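Local coordinates for Trypsin/chymotrypsin inhibitor (Alocasia macrorrhizos, PDB 5YCZ), which inhibits trypsin and alpha-chymotrypsin as a homodimeric Kunitz-type inhibitor of the beta-trefoil class, at residues 156-161 against 165-170; 89-94 against 98-103; 113-118 against 137-142. One frame throughout, in Å; residues are numbered along the deposited sequence.

Contact 1 of 3, residues 156-161 against 165-170; sequences GLAEGG and LLNINN
The side-chain amide of Asn167 lies flat beneath the methyl group of Ala158: Ala158 CB stands over one face of it, 3.4 Å from Asn167 CG, while the carbonyl oxygen of Gly156 comes up to one edge of the same amide, close to its plane. This is one face of the beta hairpin formed by strands 153-159 and 164-168 of the beta-trefoil. A first torsion of 67° sets Asn167 CG between its own backbone N and carbonyl carbon, which swings the amide over toward the partner strand. A small residue suits position 158, since its methyl alone already meets the flat group. The second amide, that of Asn169, turns elsewhere: its OD1 accepts a bond from Ser172 N, and only its CB faces the hairpin partner, at 4.0 Å from Gly156 CA. Glycine suits position 156, because a side chain there would run into Asn169 CB.

On the other side of the sheet Leu157 and Leu166 form the non-hydrogen-bonded pair. Their branches cross obliquely and meet through one methyl each, Leu157 CD2 and Leu166 CD2, 3.7 Å apart. Leu166 is buried against Val43 and Trp90, about 8 Å from the side chain of Leu56 in the predicted reactive bond, whereas Leu157 is exposed and rests on Gln45 and His174.

Antiparallel backbone bonds hold the strands together. Gly156 and Asn167 exchange two, and so do Ala158 and Leu165. The short strands 156-159 and 165-168 run at 114° to each other, well away from a straight antiparallel course. Between the two bonded pairs, Leu166 CA directs its hydrogen at Gly156 O, a CA-H...O contact of 3.3 Å.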
ATOM      1  N   GLY A 156      20.439   0.144 -10.112  1.00 21.75           N
ATOM      2  CA  GLY A 156      20.806   1.282 -10.920  1.00 21.96           C
ATOM      3  C   GLY A 156      19.706   1.550 -11.917  1.00 21.76           C
ATOM      4  O   GLY A 156      18.815   0.726 -12.119  1.00 27.02           O
ATOM      5  N   LEU A 157      19.755   2.727 -12.533  1.00 20.52           N
ATOM      6  CA  LEU A 157      18.785   3.036 -13.575  1.00 18.88           C
ATOM      7  C   LEU A 157      19.089   2.231 -14.833  1.00 24.09           C
ATOM      8  O   LEU A 157      20.248   2.100 -15.238  1.00 26.62           O
ATOM      9  CB  LEU A 157      18.799   4.529 -13.888  1.00 22.99           C
ATOM     10  CG  LEU A 157      18.501   5.465 -12.716  1.00 26.73           C
ATOM     11  CD1 LEU A 157      18.576   6.908 -13.163  1.00 20.96           C
ATOM     12  CD2 LEU A 157      17.154   5.125 -12.099  1.00 18.23           C
ATOM     13  N   ALA A 158      18.038   1.706 -15.461  1.00 18.07           N
ATOM     14  CA  ALA A 158      18.182   0.778 -16.576  1.00 25.15           C
ATOM     15  C   ALA A 158      17.346   1.257 -17.755  1.00 28.10           C
ATOM     16  O   ALA A 158      16.112   1.210 -17.697  1.00 26.12           O
ATOM     17  CB  ALA A 158      17.754  -0.629 -16.165  1.00 25.12           C
ATOM     18  N   GLU A 159      18.012   1.696 -18.825  1.00 31.56           N
ATOM     19  CA  GLU A 159      17.299   2.163 -20.010  1.00 34.96           C
ATOM     20  C   GLU A 159      16.460   1.036 -20.571  1.00 32.05           C
ATOM     21  O   GLU A 159      16.992  -0.024 -20.912  1.00 36.79           O
ATOM     22  CB  GLU A 159      18.273   2.667 -21.073  1.00 38.31           C
ATOM     23  CG  GLU A 159      18.903   3.999 -20.753  1.00 43.80           C
ATOM     24  CD  GLU A 159      17.954   5.162 -20.980  1.00 58.44           C
ATOM     25  OE1 GLU A 159      16.737   4.918 -21.167  1.00 51.12           O
ATOM     26  OE2 GLU A 159      18.436   6.325 -20.984  1.00 63.46           O
ATOM     27  N   GLY A 160      15.153   1.263 -20.671  1.00 29.69           N
ATOM     28  CA  GLY A 160      14.255   0.168 -20.951  1.00 26.17           C
ATOM     29  C   GLY A 160      13.499   0.275 -22.251  1.00 29.92           C
ATOM     30  O   GLY A 160      12.907  -0.713 -22.683  1.00 29.40           O
ATOM     31  N   GLY A 161      13.509   1.443 -22.891  1.00 31.37           N
ATOM     32  CA  GLY A 161      12.588   1.698 -23.983  1.00 25.92           C
ATOM     33  C   GLY A 161      11.527   2.688 -23.548  1.00 30.84           C
ATOM     34  O   GLY A 161      11.810   3.886 -23.476  1.00 37.66           O
ATOM     35  N   LEU A 165      13.918   1.651 -15.816  1.00 20.32           N
ATOM     36  CA  LEU A 165      13.596   0.694 -14.769  1.00 20.83           C
ATOM     37  C   LEU A 165      14.789   0.608 -13.822  1.00 21.40           C
ATOM     38  O   LEU A 165      15.782   1.332 -13.984  1.00 22.46           O
ATOM     39  CB  LEU A 165      13.205  -0.663 -15.380  1.00 19.84           C
ATOM     40  CG  LEU A 165      11.935  -0.700 -16.273  1.00 17.67           C
ATOM     41  CD1 LEU A 165      11.343  -2.060 -16.271  1.00 20.12           C
ATOM     42  CD2 LEU A 165      10.856   0.253 -15.818  1.00 18.98           C
ATOM     43  N   LEU A 166      14.679  -0.247 -12.804  1.00 19.83           N
ATOM     44  CA  LEU A 166      15.765  -0.484 -11.854  1.00 21.41           C
ATOM     45  C   LEU A 166      16.289  -1.899 -12.033  1.00 20.82           C
ATOM     46  O   LEU A 166      15.546  -2.857 -11.819  1.00 19.70           O
ATOM     47  CB  LEU A 166      15.298  -0.295 -10.414  1.00 18.62           C
ATOM     48  CG  LEU A 166      14.788   1.107 -10.022  1.00 21.08           C
ATOM     49  CD1 LEU A 166      14.300   1.078  -8.574  1.00 17.79           C
ATOM     50  CD2 LEU A 166      15.871   2.170 -10.203  1.00 13.50           C
ATOM     51  N   ASN A 167      17.554  -2.032 -12.413  1.00 18.85           N
ATOM     52  CA  ASN A 167      18.206  -3.335 -12.493  1.00 21.54           C
ATOM     53  C   ASN A 167      19.378  -3.363 -11.526  1.00 20.41           C
ATOM     54  O   ASN A 167      19.607  -2.414 -10.778  1.00 21.73           O
ATOM     55  CB  ASN A 167      18.661  -3.644 -13.928  1.00 24.62           C
ATOM     56  CG  ASN A 167      19.783  -2.717 -14.416  1.00 23.51           C
ATOM     57  OD1 ASN A 167      19.935  -1.588 -13.947  1.00 24.90           O
ATOM     58  ND2 ASN A 167      20.530  -3.180 -15.406  1.00 25.20           N
ATOM     59  N   ILE A 168      20.121  -4.466 -11.539  1.00 20.12           N
ATOM     60  CA  ILE A 168      21.346  -4.568 -10.751  1.00 24.05           C
ATOM     61  C   ILE A 168      22.457  -3.862 -11.507  1.00 24.80           C
ATOM     62  O   ILE A 168      22.810  -4.260 -12.621  1.00 29.26           O
ATOM     63  CB  ILE A 168      21.737  -6.031 -10.487  1.00 27.17           C
ATOM     64  CG1 ILE A 168      20.649  -6.762  -9.702  1.00 24.66           C
ATOM     65  CG2 ILE A 168      23.086  -6.074  -9.756  1.00 22.56           C
ATOM     66  CD1 ILE A 168      20.690  -6.444  -8.220  1.00 24.42           C
ATOM     67  N   ASN A 169      23.025  -2.830 -10.907  1.00 25.21           N
ATOM     68  CA  ASN A 169      24.174  -2.167 -11.519  1.00 26.79           C
ATOM     69  C   ASN A 169      25.134  -1.744 -10.411  1.00 28.38           C
ATOM     70  O   ASN A 169      24.926  -0.729  -9.741  1.00 28.39           O
ATOM     71  CB  ASN A 169      23.738  -0.982 -12.347  1.00 25.85           C
ATOM     72  CG  ASN A 169      24.883  -0.350 -13.061  1.00 29.22           C
ATOM     73  OD1 ASN A 169      26.016  -0.339 -12.573  1.00 28.87           O
ATOM     74  ND2 ASN A 169      24.605   0.178 -14.242  1.00 35.02           N
ATOM     75  N   ASN A 170      26.208  -2.501 -10.239  1.00 30.68           N
ATOM     76  CA  ASN A 170      27.024  -2.250  -9.059  1.00 34.87           C
ATOM     77  C   ASN A 170      27.902  -1.020  -9.236  1.00 34.33           C
ATOM     78  O   ASN A 170      28.101  -0.261  -8.282  1.00 35.04           O
ATOM     79  CB  ASN A 170      27.851  -3.484  -8.724  1.00 33.77           C
ATOM     80  CG  ASN A 170      27.020  -4.584  -8.115  1.00 31.86           C
ATOM     81  OD1 ASN A 170      26.310  -4.371  -7.137  1.00 36.20           O
ATOM     82  ND2 ASN A 170      27.094  -5.761  -8.694  1.00 31.13           N
TER

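Contact 2 of 3, residues 89-94 against 98-103; sequences VWTFDR and FVTTGG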
ATOM      1  N   VAL A  89       4.105  -4.074  -3.371  1.00 24.40           N
ATOM      2  CA  VAL A  89       5.355  -4.403  -2.693  1.00 23.01           C
ATOM      3  C   VAL A  89       6.408  -4.737  -3.741  1.00 21.33           C
ATOM      4  O   VAL A  89       6.168  -5.555  -4.633  1.00 21.97           O
ATOM      5  CB  VAL A  89       5.154  -5.584  -1.728  1.00 23.23           C
ATOM      6  CG1 VAL A  89       6.472  -6.122  -1.269  1.00 20.40           C
ATOM      7  CG2 VAL A  89       4.351  -5.164  -0.531  1.00 28.60           C
ATOM      8  N   TRP A  90       7.581  -4.117  -3.628  1.00 18.97           N
ATOM      9  CA  TRP A  90       8.659  -4.391  -4.562  1.00 17.49           C
ATOM     10  C   TRP A  90       9.126  -5.828  -4.431  1.00 18.43           C
ATOM     11  O   TRP A  90       9.245  -6.359  -3.324  1.00 17.30           O
ATOM     12  CB  TRP A  90       9.847  -3.489  -4.290  1.00 16.74           C
ATOM     13  CG  TRP A  90       9.691  -2.069  -4.563  1.00 18.99           C
ATOM     14  CD1 TRP A  90       8.534  -1.361  -4.722  1.00 18.49           C
ATOM     15  CD2 TRP A  90      10.756  -1.139  -4.702  1.00 18.79           C
ATOM     16  NE1 TRP A  90       8.824  -0.039  -4.951  1.00 18.44           N
ATOM     17  CE2 TRP A  90      10.182   0.120  -4.945  1.00 16.45           C
ATOM     18  CE3 TRP A  90      12.148  -1.254  -4.650  1.00 17.64           C
ATOM     19  CZ2 TRP A  90      10.943   1.249  -5.137  1.00 19.60           C
ATOM     20  CZ3 TRP A  90      12.908  -0.136  -4.835  1.00 19.25           C
ATOM     21  CH2 TRP A  90      12.309   1.109  -5.080  1.00 22.75           C
ATOM     22  N   THR A  91       9.450  -6.437  -5.563  1.00 15.64           N
ATOM     23  CA  THR A  91      10.116  -7.727  -5.556  1.00 18.48           C
ATOM     24  C   THR A  91      11.039  -7.742  -6.759  1.00 17.76           C
ATOM     25  O   THR A  91      10.764  -7.096  -7.777  1.00 15.47           O
ATOM     26  CB  THR A  91       9.107  -8.895  -5.582  1.00 19.10           C
ATOM     27  OG1 THR A  91       9.795 -10.158  -5.673  1.00 22.81           O
ATOM     28  CG2 THR A  91       8.144  -8.741  -6.754  1.00 15.79           C
ATOM     29  N   PHE A  92      12.161  -8.424  -6.630  1.00 18.61           N
ATOM     30  CA  PHE A  92      13.121  -8.441  -7.725  1.00 23.60           C
ATOM     31  C   PHE A  92      12.845  -9.661  -8.583  1.00 21.14           C
ATOM     32  O   PHE A  92      13.064 -10.791  -8.141  1.00 24.89           O
ATOM     33  CB  PHE A  92      14.561  -8.441  -7.221  1.00 23.06           C
ATOM     34  CG  PHE A  92      15.564  -8.284  -8.328  1.00 22.32           C
ATOM     35  CD1 PHE A  92      15.749  -7.052  -8.933  1.00 21.30           C
ATOM     36  CD2 PHE A  92      16.296  -9.370  -8.779  1.00 19.49           C
ATOM     37  CE1 PHE A  92      16.654  -6.897  -9.960  1.00 21.51           C
ATOM     38  CE2 PHE A  92      17.195  -9.231  -9.815  1.00 22.12           C
ATOM     39  CZ  PHE A  92      17.381  -7.988 -10.409  1.00 22.03           C
ATOM     40  N   ASP A  93      12.342  -9.435  -9.796  1.00 19.86           N
ATOM     41  CA  ASP A  93      12.135 -10.514 -10.761  1.00 20.55           C
ATOM     42  C   ASP A  93      13.505 -10.896 -11.298  1.00 24.92           C
ATOM     43  O   ASP A  93      14.120 -10.143 -12.060  1.00 20.17           O
ATOM     44  CB  ASP A  93      11.188 -10.067 -11.873  1.00 27.40           C
ATOM     45  CG  ASP A  93      10.901 -11.176 -12.929  1.00 30.68           C
ATOM     46  OD1 ASP A  93      11.574 -12.227 -12.934  1.00 35.63           O
ATOM     47  OD2 ASP A  93       9.996 -10.985 -13.777  1.00 28.89           O
ATOM     48  N   ARG A  94      14.011 -12.061 -10.877  1.00 24.73           N
ATOM     49  CA  ARG A  94      15.334 -12.490 -11.321  1.00 23.34           C
ATOM     50  C   ARG A  94      15.341 -12.916 -12.781  1.00 26.36           C
ATOM     51  O   ARG A  94      16.401 -12.894 -13.407  1.00 28.05           O
ATOM     52  CB  ARG A  94      15.860 -13.637 -10.450  1.00 28.35           C
ATOM     53  CG  ARG A  94      16.306 -13.223  -9.045  1.00 36.42           C
ATOM     54  CD  ARG A  94      16.967 -14.376  -8.312  1.00 39.08           C
ATOM     55  NE  ARG A  94      16.241 -15.624  -8.538  1.00 45.04           N
ATOM     56  CZ  ARG A  94      15.416 -16.179  -7.654  1.00 50.63           C
ATOM     57  NH1 ARG A  94      14.790 -17.317  -7.953  1.00 46.17           N
ATOM     58  NH2 ARG A  94      15.213 -15.590  -6.475  1.00 46.85           N
ATOM     59  N   PHE A  98      14.789  -6.728 -13.280  1.00 22.50           N
ATOM     60  CA  PHE A  98      14.400  -5.426 -12.726  1.00 21.53           C
ATOM     61  C   PHE A  98      13.423  -5.640 -11.574  1.00 18.21           C
ATOM     62  O   PHE A  98      13.117  -6.768 -11.199  1.00 20.37           O
ATOM     63  CB  PHE A  98      13.821  -4.471 -13.800  1.00 17.10           C
ATOM     64  CG  PHE A  98      12.746  -5.076 -14.689  1.00 17.71           C
ATOM     65  CD1 PHE A  98      11.455  -5.235 -14.232  1.00 18.54           C
ATOM     66  CD2 PHE A  98      13.018  -5.421 -16.003  1.00 19.13           C
ATOM     67  CE1 PHE A  98      10.462  -5.773 -15.055  1.00 22.25           C
ATOM     68  CE2 PHE A  98      12.018  -5.953 -16.835  1.00 19.10           C
ATOM     69  CZ  PHE A  98      10.748  -6.133 -16.358  1.00 18.62           C
ATOM     70  N   VAL A  99      12.915  -4.549 -11.011  1.00 18.82           N
ATOM     71  CA  VAL A  99      12.020  -4.610  -9.853  1.00 22.76           C
ATOM     72  C   VAL A  99      10.569  -4.506 -10.309  1.00 17.64           C
ATOM     73  O   VAL A  99      10.200  -3.584 -11.047  1.00 18.97           O
ATOM     74  CB  VAL A  99      12.354  -3.515  -8.829  1.00 19.26           C
ATOM     75  CG1 VAL A  99      11.417  -3.638  -7.643  1.00 19.27           C
ATOM     76  CG2 VAL A  99      13.812  -3.632  -8.397  1.00 14.18           C
ATOM     77  N   THR A 100       9.743  -5.457  -9.874  1.00 18.43           N
ATOM     78  CA  THR A 100       8.340  -5.486 -10.263  1.00 18.31           C
ATOM     79  C   THR A 100       7.506  -5.541  -8.997  1.00 18.10           C
ATOM     80  O   THR A 100       8.037  -5.358  -7.898  1.00 18.53           O
ATOM     81  CB  THR A 100       8.031  -6.662 -11.191  1.00 17.30           C
ATOM     82  OG1 THR A 100       6.734  -6.484 -11.776  1.00 17.78           O
ATOM     83  CG2 THR A 100       8.050  -7.958 -10.425  1.00 17.43           C
ATOM     84  N   THR A 101       6.219  -5.784  -9.125  1.00 20.61           N
ATOM     85  CA  THR A 101       5.338  -5.701  -7.977  1.00 20.08           C
ATOM     86  C   THR A 101       4.893  -7.097  -7.581  1.00 19.57           C
ATOM     87  O   THR A 101       5.427  -8.099  -8.071  1.00 20.27           O
ATOM     88  CB  THR A 101       4.167  -4.766  -8.294  1.00 22.14           C
ATOM     89  OG1 THR A 101       3.704  -5.019  -9.626  1.00 25.22           O
ATOM     90  CG2 THR A 101       4.634  -3.313  -8.216  1.00 21.85           C
ATOM     91  N   GLY A 102       3.899  -7.165  -6.698  1.00 24.45           N
ATOM     92  CA  GLY A 102       3.446  -8.454  -6.216  1.00 19.92           C
ATOM     93  C   GLY A 102       4.422  -9.078  -5.248  1.00 20.67           C
ATOM     94  O   GLY A 102       4.743 -10.268  -5.364  1.00 21.15           O
ATOM     95  N   GLY A 103       4.915  -8.316  -4.331  1.00 21.06           N
ATOM     96  CA  GLY A 103       5.842  -8.853  -3.377  1.00 25.40           C
ATOM     97  C   GLY A 103       5.165  -9.225  -2.085  1.00 24.93           C
ATOM     98  O   GLY A 103       4.041  -8.797  -1.804  1.00 23.56           O
TER
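Backbone bonding between Thr91 and Thr100 sets the register of this short antiparallel hairpin, strands 91-93 and 98-100 of the beta-trefoil. Thr91 N gives a bond to Thr100 O and Thr100 N one to Thr91 O, each 2.9 Å long. Gly103 N reaches Val89 O only weakly.

Apolar packing falls on both faces. On the one carrying Phe92 and Val99, Val99 CG1 touches Trp90 CB at 3.7 Å, and Val99 CG2 meets the edge of the Phe92 ring, in its plane, 4.0 Å from Phe92 CD1. Branching lets valine serve two aromatic neighbours. Trp90, held by Val99 CG1, lies about 4 Å, side chain to side chain, from Leu56 of the predicted reactive bond. On the opposite face the methyls Thr91 CG2 and Thr100 CG2 are 3.8 Å apart. Glycine suits position 103: Gly103 CA is already 3.5 Å from Val89 CG1, and a side chain would collide with that methyl and with Trp90 O.

Two hydroxyls bond outside the hairpin: Thr100 OG1 to Asn42 OD1 and Leu41 O, Thr101 OG1 to Leu41 O. Asp93 OD1 accepts from Glu95 N within the turn. Thr100 thus divides its branches, methyl to the hairpin, hydroxyl to Leu41 and Asn42.

Contact 3 of 3, residues 113-118 against 137-142; sequences NSRFAI and PCSTGV
The disulfide-bearing loop that follows strand 131-135 is anchored here by Arg115, which reaches Pro137 and Ser139 on either side of Cys138, itself joined to Cys147. The chain is extended from CG to NE (chi3 173°), which carries the guanidinium out to the loop backbone. Arg115 NH1 donates to Pro137 O at 3.1 Å with an N-H...O angle of 158°. The acceptor lies at the edge of the guanidinium, within 12° of its plane, so the bond uses an N-H in its natural direction, and the donor sits nearly along the C=O axis. Arg115 CD also comes within 3.3 Å of Pro137 O.

Ser139 approaches differently. Its OG lies over one face of the guanidinium, 3.2 Å from Arg115 CZ, and the angles there are too poor for hydrogen bonding; a small hydroxymethyl group fits against the flat surface. At the start of segment 113-118, the end of the Asn113 side chain packs on the ring of Pro137.

Arginine suits the place because its five N-H groups match several acceptors at once: NE forms a salt bridge with Glu61 OE1, NH1 also bonds Gly110 O, and NH2 binds the carbonyls of Ser106 and Ala108. Glu61 would be expected to offset the buried positive charge, and with these carbonyls and that of Pro137 it fixes the group's rotation. The contact thus ties loop 137-142 to the segment that leads into strand 116-120, which pairs antiparallel with strand 131-135, while Arg115 and Phe116 pack on strand 74-77.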
ATOM      1  N   ASN A 113      12.742 -12.642  -2.605  1.00 24.48           N
ATOM      2  CA  ASN A 113      13.108 -11.584  -3.544  1.00 26.29           C
ATOM      3  C   ASN A 113      12.445 -10.243  -3.267  1.00 25.60           C
ATOM      4  O   ASN A 113      12.711  -9.277  -3.998  1.00 23.08           O
ATOM      5  CB  ASN A 113      12.779 -12.014  -4.965  1.00 25.85           C
ATOM      6  CG  ASN A 113      13.730 -13.048  -5.472  1.00 34.59           C
ATOM      7  OD1 ASN A 113      13.331 -14.055  -6.075  1.00 41.93           O
ATOM      8  ND2 ASN A 113      15.009 -12.821  -5.216  1.00 30.91           N
ATOM      9  N   SER A 114      11.592 -10.142  -2.257  1.00 20.94           N
ATOM     10  CA  SER A 114      11.091  -8.838  -1.861  1.00 22.28           C
ATOM     11  C   SER A 114      11.934  -8.189  -0.760  1.00 21.93           C
ATOM     12  O   SER A 114      11.534  -7.154  -0.221  1.00 19.91           O
ATOM     13  CB  SER A 114       9.624  -8.939  -1.421  1.00 26.15           C
ATOM     14  OG  SER A 114       9.368 -10.146  -0.732  1.00 29.74           O
ATOM     15  N   ARG A 115      13.092  -8.754  -0.430  1.00 21.59           N
ATOM     16  CA  ARG A 115      13.921  -8.216   0.641  1.00 29.31           C
ATOM     17  C   ARG A 115      14.951  -7.252   0.065  1.00 24.67           C
ATOM     18  O   ARG A 115      15.814  -7.643  -0.732  1.00 22.62           O
ATOM     19  CB  ARG A 115      14.614  -9.331   1.417  1.00 30.04           C
ATOM     20  CG  ARG A 115      13.723 -10.042   2.413  1.00 28.56           C
ATOM     21  CD  ARG A 115      14.184 -11.482   2.560  1.00 30.06           C
ATOM     22  NE  ARG A 115      13.471 -12.159   3.630  1.00 34.82           N
ATOM     23  CZ  ARG A 115      13.554 -13.463   3.873  1.00 33.40           C
ATOM     24  NH1 ARG A 115      14.316 -14.238   3.117  1.00 31.28           N
ATOM     25  NH2 ARG A 115      12.852 -13.995   4.862  1.00 33.60           N
ATOM     26  N   PHE A 116      14.873  -6.002   0.490  1.00 23.15           N
ATOM     27  CA  PHE A 116      15.833  -4.992   0.091  1.00 24.45           C
ATOM     28  C   PHE A 116      16.507  -4.441   1.342  1.00 24.77           C
ATOM     29  O   PHE A 116      15.988  -4.564   2.455  1.00 23.62           O
ATOM     30  CB  PHE A 116      15.148  -3.871  -0.707  1.00 17.83           C
ATOM     31  CG  PHE A 116      14.486  -4.347  -1.960  1.00 18.13           C
ATOM     32  CD1 PHE A 116      13.228  -4.949  -1.917  1.00 18.37           C
ATOM     33  CD2 PHE A 116      15.118  -4.215  -3.180  1.00 16.30           C
ATOM     34  CE1 PHE A 116      12.612  -5.401  -3.072  1.00 17.64           C
ATOM     35  CE2 PHE A 116      14.511  -4.666  -4.344  1.00 19.08           C
ATOM     36  CZ  PHE A 116      13.251  -5.254  -4.296  1.00 17.87           C
ATOM     37  N   ALA A 117      17.689  -3.856   1.150  1.00 23.82           N
ATOM     38  CA  ALA A 117      18.356  -3.096   2.194  1.00 28.51           C
ATOM     39  C   ALA A 117      18.783  -1.755   1.626  1.00 25.93           C
ATOM     40  O   ALA A 117      18.949  -1.608   0.413  1.00 30.59           O
ATOM     41  CB  ALA A 117      19.572  -3.838   2.748  1.00 30.03           C
ATOM     42  N   ILE A 118      18.947  -0.774   2.512  1.00 24.26           N
ATOM     43  CA  ILE A 118      19.439   0.551   2.153  1.00 29.81           C
ATOM     44  C   ILE A 118      20.792   0.791   2.809  1.00 31.06           C
ATOM     45  O   ILE A 118      21.006   0.456   3.980  1.00 30.78           O
ATOM     46  CB  ILE A 118      18.449   1.658   2.557  1.00 31.99           C
ATOM     47  CG1 ILE A 118      17.097   1.417   1.899  1.00 30.86           C
ATOM     48  CG2 ILE A 118      18.985   3.037   2.165  1.00 34.23           C
ATOM     49  CD1 ILE A 118      15.929   1.895   2.737  1.00 30.38           C
ATOM     50  N   PRO A 137      18.390 -11.037  -0.904  1.00 24.31           N
ATOM     51  CA  PRO A 137      17.441 -12.126  -0.649  1.00 26.32           C
ATOM     52  C   PRO A 137      17.525 -12.719   0.742  1.00 30.16           C
ATOM     53  O   PRO A 137      16.540 -13.303   1.204  1.00 32.80           O
ATOM     54  CB  PRO A 137      17.814 -13.157  -1.718  1.00 23.58           C
ATOM     55  CG  PRO A 137      18.321 -12.339  -2.827  1.00 25.44           C
ATOM     56  CD  PRO A 137      19.054 -11.179  -2.204  1.00 26.87           C
ATOM     57  N   CYS A 138      18.639 -12.578   1.442  1.00 27.40           N
ATOM     58  CA  CYS A 138      18.778 -13.171   2.766  1.00 31.04           C
ATOM     59  C   CYS A 138      18.542 -12.120   3.837  1.00 31.53           C
ATOM     60  O   CYS A 138      19.177 -11.061   3.821  1.00 29.93           O
ATOM     61  CB  CYS A 138      20.160 -13.795   2.943  1.00 37.63           C
ATOM     62  SG  CYS A 138      20.381 -15.256   1.940  1.00 46.85           S
ATOM     63  N   SER A 139      17.647 -12.422   4.776  1.00 33.39           N
ATOM     64  CA  SER A 139      17.360 -11.467   5.836  1.00 33.45           C
ATOM     65  C   SER A 139      18.634 -11.106   6.585  1.00 33.94           C
ATOM     66  O   SER A 139      19.606 -11.869   6.623  1.00 35.01           O
ATOM     67  CB  SER A 139      16.321 -12.018   6.810  1.00 31.81           C
ATOM     68  OG  SER A 139      15.006 -11.909   6.289  1.00 33.45           O
ATOM     69  N   THR A 140      18.622  -9.910   7.162  1.00 36.22           N
ATOM     70  CA  THR A 140      19.766  -9.399   7.895  1.00 36.28           C
ATOM     71  C   THR A 140      19.287  -8.310   8.842  1.00 35.71           C
ATOM     72  O   THR A 140      18.244  -7.687   8.624  1.00 35.42           O
ATOM     73  CB  THR A 140      20.840  -8.880   6.945  1.00 35.18           C
ATOM     74  OG1 THR A 140      22.080  -8.807   7.652  1.00 55.46           O
ATOM     75  CG2 THR A 140      20.485  -7.529   6.434  1.00 31.47           C
ATOM     76  N   GLY A 141      20.063  -8.092   9.902  1.00 41.57           N
ATOM     77  CA  GLY A 141      19.541  -7.315  11.010  1.00 39.72           C
ATOM     78  C   GLY A 141      18.332  -7.944  11.661  1.00 43.02           C
ATOM     79  O   GLY A 141      17.565  -7.249  12.332  1.00 41.35           O
ATOM     80  N   VAL A 142      18.131  -9.248  11.478  1.00 41.87           N
ATOM     81  CA  VAL A 142      16.935  -9.941  11.932  1.00 44.60           C
ATOM     82  C   VAL A 142      17.369 -11.029  12.905  1.00 49.78           C
ATOM     83  O   VAL A 142      18.318 -11.779  12.636  1.00 55.77           O
ATOM     84  CB  VAL A 142      16.131 -10.515  10.744  1.00 45.59           C
ATOM     85  CG1 VAL A 142      16.645 -11.890  10.296  1.00 47.19           C
ATOM     86  CG2 VAL A 142      14.659 -10.563  11.057  1.00 44.31           C
TER

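Overall arrangement
Contacts 1 and 2 are both local antiparallel hairpins, partly buried and governed by backbone bonds and apolar side chains; contact 3 is largely buried, joins parts farther apart in sequence, and rests on one charged side chain. The two hairpins meet directly: Phe98 packs on Leu165 and Phe92 on Ile168, so aromatic residues of contact 2 back the strand of contact 1. Contact 2 also adjoins contact 3, where Asn113 O probably accepts a hydrogen bond from Phe92 N. Contacts 1 and 3 do not touch, with nearest atoms about 7 Å apart, yet both reach the same six-stranded sheet, contact 1 through strands 153-159 and 164-168 and contact 3 through strand 116-120.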